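Local atomic coordinates of putative alpha-L-fucosidase (Bacteroides thetaiotaomicron, PDB entry 3EYP), a protein that probably hydrolyses alpha-L-fucosidic linkages, acting as a glycoside hydrolase of family 29. Residues E16-E21 and G287-L292; P202-R207 and A248-E253; P219-T224 and K416-H421. One frame throughout, in Å; residues are numbered along the deposited sequence.

Interaction 1: residues E16-E21 and G287-L292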
loop_
_atom_site.group_PDB
_atom_site.type_symbol
_atom_site.label_atom_id
_atom_site.label_comp_id
_atom_site.label_asym_id
_atom_site.label_seq_id
_atom_site.Cartn_x
_atom_site.Cartn_y
_atom_site.Cartn_z
ATOM N N GLU A 16 5.071 -4.670 -9.448
ATOM C CA GLU A 16 3.990 -5.633 -9.102
ATOM C C GLU A 16 3.208 -5.123 -7.870
ATOM O O GLU A 16 1.975 -5.070 -7.841
ATOM C CB GLU A 16 4.607 -7.028 -8.880
ATOM C CG GLU A 16 3.592 -8.104 -8.414
ATOM C CD GLU A 16 3.289 -8.013 -6.918
ATOM O OE1 GLU A 16 4.268 -7.896 -6.135
ATOM O OE2 GLU A 16 2.084 -8.051 -6.543
ATOM N N TRP A 17 3.971 -4.665 -6.893
ATOM C CA TRP A 17 3.431 -4.135 -5.618
ATOM C C TRP A 17 2.612 -2.881 -5.851
ATOM O O TRP A 17 1.492 -2.733 -5.367
ATOM C CB TRP A 17 4.582 -3.867 -4.633
ATOM C CG TRP A 17 4.259 -3.024 -3.432
ATOM C CD1 TRP A 17 3.802 -3.459 -2.229
ATOM C CD2 TRP A 17 4.432 -1.594 -3.302
ATOM N NE1 TRP A 17 3.670 -2.393 -1.346
ATOM C CE2 TRP A 17 4.029 -1.238 -1.989
ATOM C CE3 TRP A 17 4.812 -0.586 -4.179
ATOM C CZ2 TRP A 17 4.033 0.068 -1.540
ATOM C CZ3 TRP A 17 4.813 0.723 -3.736
ATOM C CH2 TRP A 17 4.435 1.040 -2.412
ATOM N N TYR A 18 3.136 -1.992 -6.683
ATOM C CA TYR A 18 2.412 -0.754 -6.975
ATOM C C TYR A 18 1.025 -1.045 -7.578
ATOM O O TYR A 18 0.019 -0.389 -7.288
ATOM C CB TYR A 18 3.244 0.161 -7.907
ATOM C CG TYR A 18 3.807 1.402 -7.262
ATOM C CD1 TYR A 18 5.146 1.755 -7.440
ATOM C CD2 TYR A 18 2.982 2.250 -6.517
ATOM C CE1 TYR A 18 5.651 2.922 -6.897
ATOM C CE2 TYR A 18 3.475 3.402 -5.951
ATOM C CZ TYR A 18 4.811 3.719 -6.121
ATOM O OH TYR A 18 5.308 4.872 -5.574
ATOM N N ASN A 19 1.012 -2.042 -8.452
ATOM C CA ASN A 19 -0.175 -2.390 -9.207
ATOM C C ASN A 19 -1.295 -3.013 -8.363
ATOM O O ASN A 19 -2.472 -3.067 -8.769
ATOM C CB ASN A 19 0.194 -3.331 -10.358
ATOM C CG ASN A 19 -0.936 -3.465 -11.360
ATOM O OD1 ASN A 19 -1.606 -2.478 -11.715
ATOM N ND2 ASN A 19 -1.213 -4.701 -11.755
ATOM N N ARG A 20 -0.924 -3.455 -7.173
ATOM C CA ARG A 20 -1.919 -4.063 -6.235
ATOM C C ARG A 20 -2.955 -3.020 -5.763
ATOM O O ARG A 20 -4.160 -3.250 -5.606
ATOM C CB ARG A 20 -1.225 -4.660 -5.008
ATOM C CG ARG A 20 -0.208 -5.730 -5.286
ATOM C CD ARG A 20 0.359 -6.266 -3.949
ATOM N NE ARG A 20 1.561 -7.057 -4.132
ATOM C CZ ARG A 20 2.422 -7.355 -3.155
ATOM N NH1 ARG A 20 2.234 -6.947 -1.909
ATOM N NH2 ARG A 20 3.469 -8.061 -3.426
ATOM N N GLU A 21 -2.417 -1.838 -5.587
ATOM C CA GLU A 21 -3.145 -0.634 -5.084
ATOM C C GLU A 21 -3.515 -0.710 -3.644
ATOM O O GLU A 21 -3.164 0.157 -2.849
ATOM C CB GLU A 21 -4.337 -0.272 -5.981
ATOM C CG GLU A 21 -3.809 0.203 -7.320
ATOM C CD GLU A 21 -4.831 0.792 -8.269
ATOM O OE1 GLU A 21 -6.045 0.807 -7.967
ATOM O OE2 GLU A 21 -4.352 1.240 -9.347
ATOM N N GLY A 287 -3.885 7.518 -3.882
ATOM C CA GLY A 287 -3.922 8.738 -4.688
ATOM C C GLY A 287 -2.772 9.718 -4.408
ATOM O O GLY A 287 -2.838 10.859 -4.787
ATOM N N ARG A 288 -1.759 9.258 -3.670
ATOM C CA ARG A 288 -0.523 9.974 -3.461
ATOM C C ARG A 288 0.690 9.076 -3.630
ATOM O O ARG A 288 1.559 8.980 -2.776
ATOM C CB ARG A 288 -0.466 10.659 -2.067
ATOM C CG ARG A 288 -1.551 11.666 -1.764
ATOM C CD ARG A 288 -1.330 12.313 -0.375
ATOM N NE ARG A 288 -2.250 13.425 -0.204
ATOM C CZ ARG A 288 -2.336 14.158 0.894
ATOM N NH1 ARG A 288 -1.580 13.882 1.934
ATOM N NH2 ARG A 288 -3.186 15.170 0.939
ATOM N N ASN A 289 0.685 8.331 -4.716
ATOM C CA ASN A 289 1.863 7.619 -5.173
ATOM C C ASN A 289 2.350 6.547 -4.190
ATOM O O ASN A 289 3.540 6.301 -4.025
ATOM C CB ASN A 289 3.000 8.577 -5.557
ATOM C CG ASN A 289 4.163 7.869 -6.235
ATOM O OD1 ASN A 289 3.956 6.927 -6.985
ATOM N ND2 ASN A 289 5.383 8.333 -5.997
ATOM N N SER A 290 1.378 5.935 -3.527
ATOM C CA SER A 290 1.609 4.936 -2.513
ATOM C C SER A 290 0.634 3.760 -2.697
ATOM O O SER A 290 0.029 3.583 -3.777
ATOM C CB SER A 290 1.422 5.559 -1.117
ATOM O OG SER A 290 1.761 4.689 -0.057
ATOM N N VAL A 291 0.597 2.898 -1.678
ATOM C CA VAL A 291 -0.252 1.701 -1.689
ATOM C C VAL A 291 -0.882 1.638 -0.287
ATOM O O VAL A 291 -0.240 1.984 0.735
ATOM C CB VAL A 291 0.562 0.384 -1.993
ATOM C CG1 VAL A 291 -0.241 -0.952 -1.603
ATOM C CG2 VAL A 291 1.073 0.295 -3.453
ATOM N N LEU A 292 -2.141 1.242 -0.246
ATOM C CA LEU A 292 -2.915 1.200 1.017
ATOM C C LEU A 292 -3.003 -0.208 1.605
ATOM O O LEU A 292 -3.450 -1.138 0.960
ATOM C CB LEU A 292 -4.296 1.785 0.796
ATOM C CG LEU A 292 -5.341 1.719 1.939
ATOM C CD1 LEU A 292 -4.792 2.383 3.231
ATOM C CD2 LEU A 292 -6.742 2.337 1.521
HETATM O O HOH W 1 -0.955 1.882 -5.910
#
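Val-291 points toward helix 12-20 and crosses the Trp-17 indole obliquely, an example of an aliphatic branch packed on an aromatic face. Its CG2 lies over one face of the indole, 3.5 Å from the centroid of the six-membered ring and only 8° off the normal, a close CH-pi contact. Trp-17 has CG anti to the backbone N (chi1 166°), while its ring N-H, at NE1, is taken by Glu-253. Tyr-18 stands beside this pair, its first torsion well off the staggered positions, so that Trp-17 CZ3 sits over the centre of its ring. From there its OH donates to Asn-289 O at 2.8 Å, approaching from above the carbonyl plane. The ring plane is nearly parallel to the Asn-289 amide (12° apart), the two side chains crossing obliquely; OD1 of that amide accepts from His-421 N, and His-421 also stacks on Tyr-18. Where the helix ends, Glu-21 turns to positive phi and its O receives Leu-292 N in a nearly straight bond of 3.0 Å. The contact thus joins the last turn of helix 12-20 to the beginning of strand 291-295, with Ile-23 of the adjoining parallel strand 22-26 touching both Trp-17 and Val-291.

Interaction 2: residues P202-R207 and A248-E253; sequences PFADVR and AYIPAE
Two backbone bonds hold the dense end of this contact. Arg-207 N donates to Pro-251 O, and Arg-207 O accepts from Glu-253 N, both at 2.8 Å and close to straight; the pattern is that of a single parallel bridge between Arg-207 and Ala-252. Beside it Ile-250 presses CG2 against the peptide after Val-206, with 3.4 Å to Val-206 C. Arg-207 is the most intricate member. Its CG takes the crowded position between the backbone N and the carbonyl carbon (chi1 66°), from which the extended chain runs past Ile-250 O. NH1 then reaches Ile-250 O at 2.9 Å, near the guanidinium plane, while Ala-252 CB lies over one face of the group, toward its rim. Leu-239 O and Trp-221 O accept from NE and NH2, so three backbone carbonyls, from Ile-250, Leu-239 and Trp-221, meet one cation. An alanine here would lose all the guanidinium bonds and would probably loosen the tie between residues 248-253, residues 219-224 and helix 236-240. The other end is slacker: Ala-204 CB touches Ile-250 CG2 at 4.1 Å, and beyond it Pro-202 is exposed and Phe-203 turns to Tyr-182 of helix 175-188. Val-206 and Asp-205 also make backbone hydrogen bonds to Ile-194 on strand 193-195. Residues 205-207 therefore lie between the two edge strands, 193-195 and 253-257, of the parallel sheet, an arrangement consistent with the closing of a TIM-type barrel, the fold of this family's putative catalytic domain.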
loop_
_atom_site.group_PDB
_atom_site.type_symbol
_atom_site.label_atom_id
_atom_site.label_comp_id
_atom_site.label_asym_id
_atom_site.label_seq_id
_atom_site.Cartn_x
_atom_site.Cartn_y
_atom_site.Cartn_z
ATOM N N PRO A 202 18.857 -1.525 3.844
ATOM C CA PRO A 202 19.415 -1.871 2.544
ATOM C C PRO A 202 18.689 -2.966 1.818
ATOM O O PRO A 202 18.995 -3.252 0.667
ATOM C CB PRO A 202 20.819 -2.388 2.871
ATOM C CG PRO A 202 20.946 -2.444 4.291
ATOM C CD PRO A 202 19.766 -1.832 4.957
ATOM N N PHE A 203 17.744 -3.590 2.520
ATOM C CA PHE A 203 17.045 -4.731 1.997
ATOM C C PHE A 203 15.584 -4.441 1.653
ATOM O O PHE A 203 14.867 -5.256 1.076
ATOM C CB PHE A 203 17.157 -5.878 2.989
ATOM C CG PHE A 203 18.548 -6.086 3.486
ATOM C CD1 PHE A 203 19.555 -6.441 2.588
ATOM C CD2 PHE A 203 18.863 -5.945 4.822
ATOM C CE1 PHE A 203 20.846 -6.681 3.048
ATOM C CE2 PHE A 203 20.173 -6.143 5.276
ATOM C CZ PHE A 203 21.153 -6.499 4.390
ATOM N N ALA A 204 15.140 -3.280 2.063
ATOM C CA ALA A 204 13.744 -2.900 1.894
ATOM C C ALA A 204 13.428 -2.685 0.425
ATOM O O ALA A 204 14.205 -2.049 -0.308
ATOM C CB ALA A 204 13.480 -1.583 2.684
ATOM N N ASP A 205 12.271 -3.177 0.029
ATOM C CA ASP A 205 11.667 -2.904 -1.277
ATOM C C ASP A 205 10.746 -1.703 -1.162
ATOM O O ASP A 205 10.624 -0.877 -2.085
ATOM C CB ASP A 205 10.908 -4.110 -1.803
ATOM C CG ASP A 205 11.826 -5.239 -2.157
ATOM O OD1 ASP A 205 12.795 -5.039 -2.912
ATOM O OD2 ASP A 205 11.558 -6.329 -1.694
ATOM N N VAL A 206 10.078 -1.657 -0.027
ATOM C CA VAL A 206 9.138 -0.561 0.306
ATOM C C VAL A 206 9.379 -0.069 1.715
ATOM O O VAL A 206 9.883 -0.807 2.592
ATOM C CB VAL A 206 7.680 -0.968 0.037
ATOM C CG1 VAL A 206 7.538 -1.497 -1.428
ATOM C CG2 VAL A 206 7.167 -2.054 1.050
ATOM N N ARG A 207 9.006 1.186 1.934
ATOM C CA ARG A 207 9.220 1.832 3.217
ATOM C C ARG A 207 7.950 2.195 3.940
ATOM O O ARG A 207 6.871 2.324 3.352
ATOM C CB ARG A 207 10.015 3.152 2.991
ATOM C CG ARG A 207 9.252 4.255 2.199
ATOM C CD ARG A 207 10.087 5.585 2.053
ATOM N NE ARG A 207 9.250 6.755 1.783
ATOM C CZ ARG A 207 9.115 7.352 0.593
ATOM N NH1 ARG A 207 9.652 6.819 -0.491
ATOM N NH2 ARG A 207 8.323 8.415 0.456
ATOM N N ALA A 248 17.777 6.304 -3.071
ATOM C CA ALA A 248 17.162 4.997 -3.205
ATOM C C ALA A 248 15.747 5.043 -3.659
ATOM O O ALA A 248 14.957 5.901 -3.260
ATOM C CB ALA A 248 17.279 4.196 -1.850
ATOM N N TYR A 249 15.363 4.035 -4.423
ATOM C CA TYR A 249 13.964 3.900 -4.910
ATOM C C TYR A 249 13.314 2.856 -4.026
ATOM O O TYR A 249 13.596 1.663 -4.124
ATOM C CB TYR A 249 13.917 3.504 -6.366
ATOM C CG TYR A 249 12.566 3.719 -7.020
ATOM C CD1 TYR A 249 12.359 4.766 -7.913
ATOM C CD2 TYR A 249 11.498 2.855 -6.761
ATOM C CE1 TYR A 249 11.102 4.971 -8.499
ATOM C CE2 TYR A 249 10.262 3.052 -7.344
ATOM C CZ TYR A 249 10.057 4.100 -8.204
ATOM O OH TYR A 249 8.789 4.284 -8.798
ATOM N N ILE A 250 12.579 3.366 -3.066
ATOM C CA ILE A 250 11.897 2.540 -2.030
ATOM C C ILE A 250 10.598 3.226 -1.719
ATOM O O ILE A 250 10.530 4.094 -0.810
ATOM C CB ILE A 250 12.723 2.406 -0.734
ATOM C CG1 ILE A 250 14.171 2.027 -1.006
ATOM C CG2 ILE A 250 12.112 1.333 0.171
ATOM C CD1 ILE A 250 15.143 2.291 0.143
ATOM N N PRO A 251 9.554 2.901 -2.486
ATOM C CA PRO A 251 8.342 3.642 -2.359
ATOM C C PRO A 251 7.623 3.416 -1.025
ATOM O O PRO A 251 7.839 2.413 -0.354
ATOM C CB PRO A 251 7.466 3.141 -3.513
ATOM C CG PRO A 251 8.126 1.977 -4.070
ATOM C CD PRO A 251 9.507 1.861 -3.530
ATOM N N ALA A 252 6.831 4.384 -0.655
ATOM C CA ALA A 252 6.041 4.342 0.590
ATOM C C ALA A 252 4.867 3.383 0.531
ATOM O O ALA A 252 4.015 3.396 -0.390
ATOM C CB ALA A 252 5.532 5.744 0.978
ATOM N N GLU A 253 4.750 2.621 1.617
ATOM C CA GLU A 253 3.534 1.815 1.887
ATOM C C GLU A 253 2.765 2.363 3.108
ATOM O O GLU A 253 3.305 2.538 4.166
ATOM C CB GLU A 253 3.927 0.355 2.102
ATOM C CG GLU A 253 2.726 -0.644 2.023
ATOM C CD GLU A 253 3.145 -2.033 2.474
ATOM O OE1 GLU A 253 3.369 -2.918 1.632
ATOM O OE2 GLU A 253 3.306 -2.223 3.670
#

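Interaction 3: residues P219-T224 and K416-H421; sequences PCWATT and KQAIGH
The indole of Trp-221 is the main flat surface, and two aliphatic groups share one of its faces. Ala-418 CB lies 3.9 Å from the centroid of the six-membered ring and 20° off the normal, a CH-pi contact displaced toward the CZ3 side. Pro-219 CB, from the same segment as the indole, covers the same face near its rim, and it also meets Ala-418 CB at 3.9 Å, so that methyl, pyrrolidine and ring form one compact apolar cluster. At the edge, near the ring plane, comes the amide oxygen of Gln-417, with OE1 4.0 Å from Trp-221 CZ2. The amide is turned 60° from the indole, so the two planes are far from stacked. The Gln-417 chain is extended beyond CG and runs past the proline, its NE2 3.7 Å from Pro-219 CD. His-391 meets the indole edge-to-face.

Pro-219 follows a cis peptide bond, and its CB is directed toward residues 416-421. The two segments touch by van der Waals and CH-pi contact alone; polar ties run to residues outside them. Lys-416 forms a salt bridge with Asp-218, the residue before the proline. Cys-220 O accepts from ND2 of Asn-289, and the same asparagine reaches the other domain by accepting from His-421 N through OD1. Ala-418 itself turns its carbonyl back to Trp-396 of its own domain. Residues 219-224 come from the alpha-L-fucosidase region and residues 416-421 from the F5/8 type C region, a beta-sandwich of two antiparallel sheets. The arrangement is a domain interface, where a loop of the sandwich, between strands 408-409 and 423-432, presses its alanine against an aromatic residue of the barrel domain.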
loop_
_atom_site.group_PDB
_atom_site.type_symbol
_atom_site.label_atom_id
_atom_site.label_comp_id
_atom_site.label_asym_id
_atom_site.label_seq_id
_atom_site.Cartn_x
_atom_site.Cartn_y
_atom_site.Cartn_z
ATOM N N PRO A 219 4.156 16.433 -1.631
ATOM C CA PRO A 219 4.296 15.281 -2.492
ATOM C C PRO A 219 4.727 14.058 -1.710
ATOM O O PRO A 219 5.121 14.131 -0.555
ATOM C CB PRO A 219 5.430 15.675 -3.429
ATOM C CG PRO A 219 6.277 16.596 -2.548
ATOM C CD PRO A 219 5.290 17.372 -1.766
ATOM N N CYS A 220 4.645 12.934 -2.404
ATOM C CA CYS A 220 5.213 11.708 -1.923
ATOM C C CYS A 220 5.996 11.062 -3.063
ATOM O O CYS A 220 5.419 10.465 -3.946
ATOM C CB CYS A 220 4.093 10.772 -1.414
ATOM S SG CYS A 220 4.734 9.206 -0.749
ATOM N N TRP A 221 7.313 11.157 -2.997
ATOM C CA TRP A 221 8.187 10.541 -4.000
ATOM C C TRP A 221 8.471 9.088 -3.653
ATOM O O TRP A 221 8.454 8.685 -2.464
ATOM C CB TRP A 221 9.510 11.302 -4.146
ATOM C CG TRP A 221 9.336 12.768 -4.262
ATOM C CD1 TRP A 221 9.457 13.669 -3.252
ATOM C CD2 TRP A 221 8.946 13.517 -5.425
ATOM N NE1 TRP A 221 9.190 14.928 -3.717
ATOM C CE2 TRP A 221 8.890 14.871 -5.044
ATOM C CE3 TRP A 221 8.673 13.189 -6.753
ATOM C CZ2 TRP A 221 8.533 15.885 -5.932
ATOM C CZ3 TRP A 221 8.325 14.219 -7.647
ATOM C CH2 TRP A 221 8.268 15.531 -7.233
ATOM N N ALA A 222 8.726 8.295 -4.700
ATOM C CA ALA A 222 8.995 6.888 -4.500
ATOM C C ALA A 222 10.401 6.719 -3.989
ATOM O O ALA A 222 10.764 5.666 -3.449
ATOM C CB ALA A 222 8.805 6.103 -5.794
ATOM N N THR A 223 11.215 7.723 -4.301
ATOM C CA THR A 223 12.601 7.825 -3.851
ATOM C C THR A 223 12.735 8.563 -2.528
ATOM O O THR A 223 11.973 9.503 -2.207
ATOM C CB THR A 223 13.510 8.574 -4.913
ATOM O OG1 THR A 223 12.908 9.833 -5.315
ATOM C CG2 THR A 223 13.738 7.711 -6.124
ATOM N N THR A 224 13.774 8.170 -1.810
ATOM C CA THR A 224 14.207 8.835 -0.588
ATOM C C THR A 224 15.613 8.367 -0.245
ATOM O O THR A 224 16.132 7.444 -0.865
ATOM C CB THR A 224 13.214 8.626 0.655
ATOM O OG1 THR A 224 13.427 9.673 1.617
ATOM C CG2 THR A 224 13.354 7.244 1.354
ATOM N N LYS A 416 0.968 21.510 -8.362
ATOM C CA LYS A 416 1.195 20.186 -7.799
ATOM C C LYS A 416 2.574 19.719 -8.203
ATOM O O LYS A 416 3.164 20.208 -9.142
ATOM C CB LYS A 416 0.126 19.193 -8.224
ATOM C CG LYS A 416 -1.292 19.575 -7.819
ATOM C CD LYS A 416 -1.360 20.012 -6.431
ATOM C CE LYS A 416 -1.370 18.867 -5.451
ATOM N NZ LYS A 416 -1.126 19.382 -4.043
ATOM N N GLN A 417 3.134 18.809 -7.424
ATOM C CA GLN A 417 4.508 18.377 -7.693
ATOM C C GLN A 417 4.661 16.967 -8.271
ATOM O O GLN A 417 4.911 16.816 -9.471
ATOM C CB GLN A 417 5.330 18.526 -6.450
ATOM C CG GLN A 417 5.529 19.936 -6.011
ATOM C CD GLN A 417 6.384 19.973 -4.761
ATOM O OE1 GLN A 417 7.537 19.529 -4.748
ATOM N NE2 GLN A 417 5.829 20.475 -3.720
ATOM N N ALA A 418 4.479 15.946 -7.420
ATOM C CA ALA A 418 4.594 14.527 -7.886
ATOM C C ALA A 418 3.397 14.059 -8.655
ATOM O O ALA A 418 2.263 14.518 -8.476
ATOM C CB ALA A 418 4.841 13.542 -6.698
ATOM N N ILE A 419 3.697 13.105 -9.524
ATOM C CA ILE A 419 2.713 12.258 -10.105
ATOM C C ILE A 419 2.929 10.809 -9.725
ATOM O O ILE A 419 2.130 10.216 -9.008
ATOM C CB ILE A 419 2.626 12.371 -11.630
ATOM C CG1 ILE A 419 2.305 13.821 -12.064
ATOM C CG2 ILE A 419 1.525 11.455 -12.082
ATOM C CD1 ILE A 419 2.308 14.066 -13.612
ATOM N N GLY A 420 4.014 10.261 -10.204
ATOM C CA GLY A 420 4.275 8.845 -10.027
ATOM C C GLY A 420 3.158 7.913 -10.499
ATOM O O GLY A 420 2.534 8.078 -11.566
ATOM N N HIS A 421 2.878 6.934 -9.654
ATOM C CA HIS A 421 1.956 5.849 -10.009
ATOM C C HIS A 421 0.576 6.327 -10.251
ATOM O O HIS A 421 -0.129 5.918 -11.180
ATOM C CB HIS A 421 1.944 4.736 -8.892
ATOM C CG HIS A 421 1.019 3.611 -9.198
ATOM N ND1 HIS A 421 -0.112 3.364 -8.451
ATOM C CD2 HIS A 421 1.035 2.678 -10.185
ATOM C CE1 HIS A 421 -0.741 2.311 -8.951
ATOM N NE2 HIS A 421 -0.058 1.870 -9.988
#

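Overall arrangement
All three contacts are largely buried, yet they differ in depth and chemistry. Interaction 1 lies nearest the centre of the chain and combines an aromatic-aliphatic core with polar bonds; interaction 2, in the same alpha-L-fucosidase region, relies on backbone and guanidinium bonds, while interaction 3 is apolar, joins two domains and has a partly exposed rim at Gln-417. They are directly connected. Ser-290 OG meets Ala-252 O at 2.6 Å, linking interactions 1 and 2, while one asparagine of interaction 1 and one arginine of interaction 2 extend their polar groups to interaction 3. Strands 223-224 and 248-249 pair antiparallel, so interactions 2 and 3 share a small sheet. Interaction 2 is nested within interaction 1 along the sequence, whereas interaction 3 crosses both.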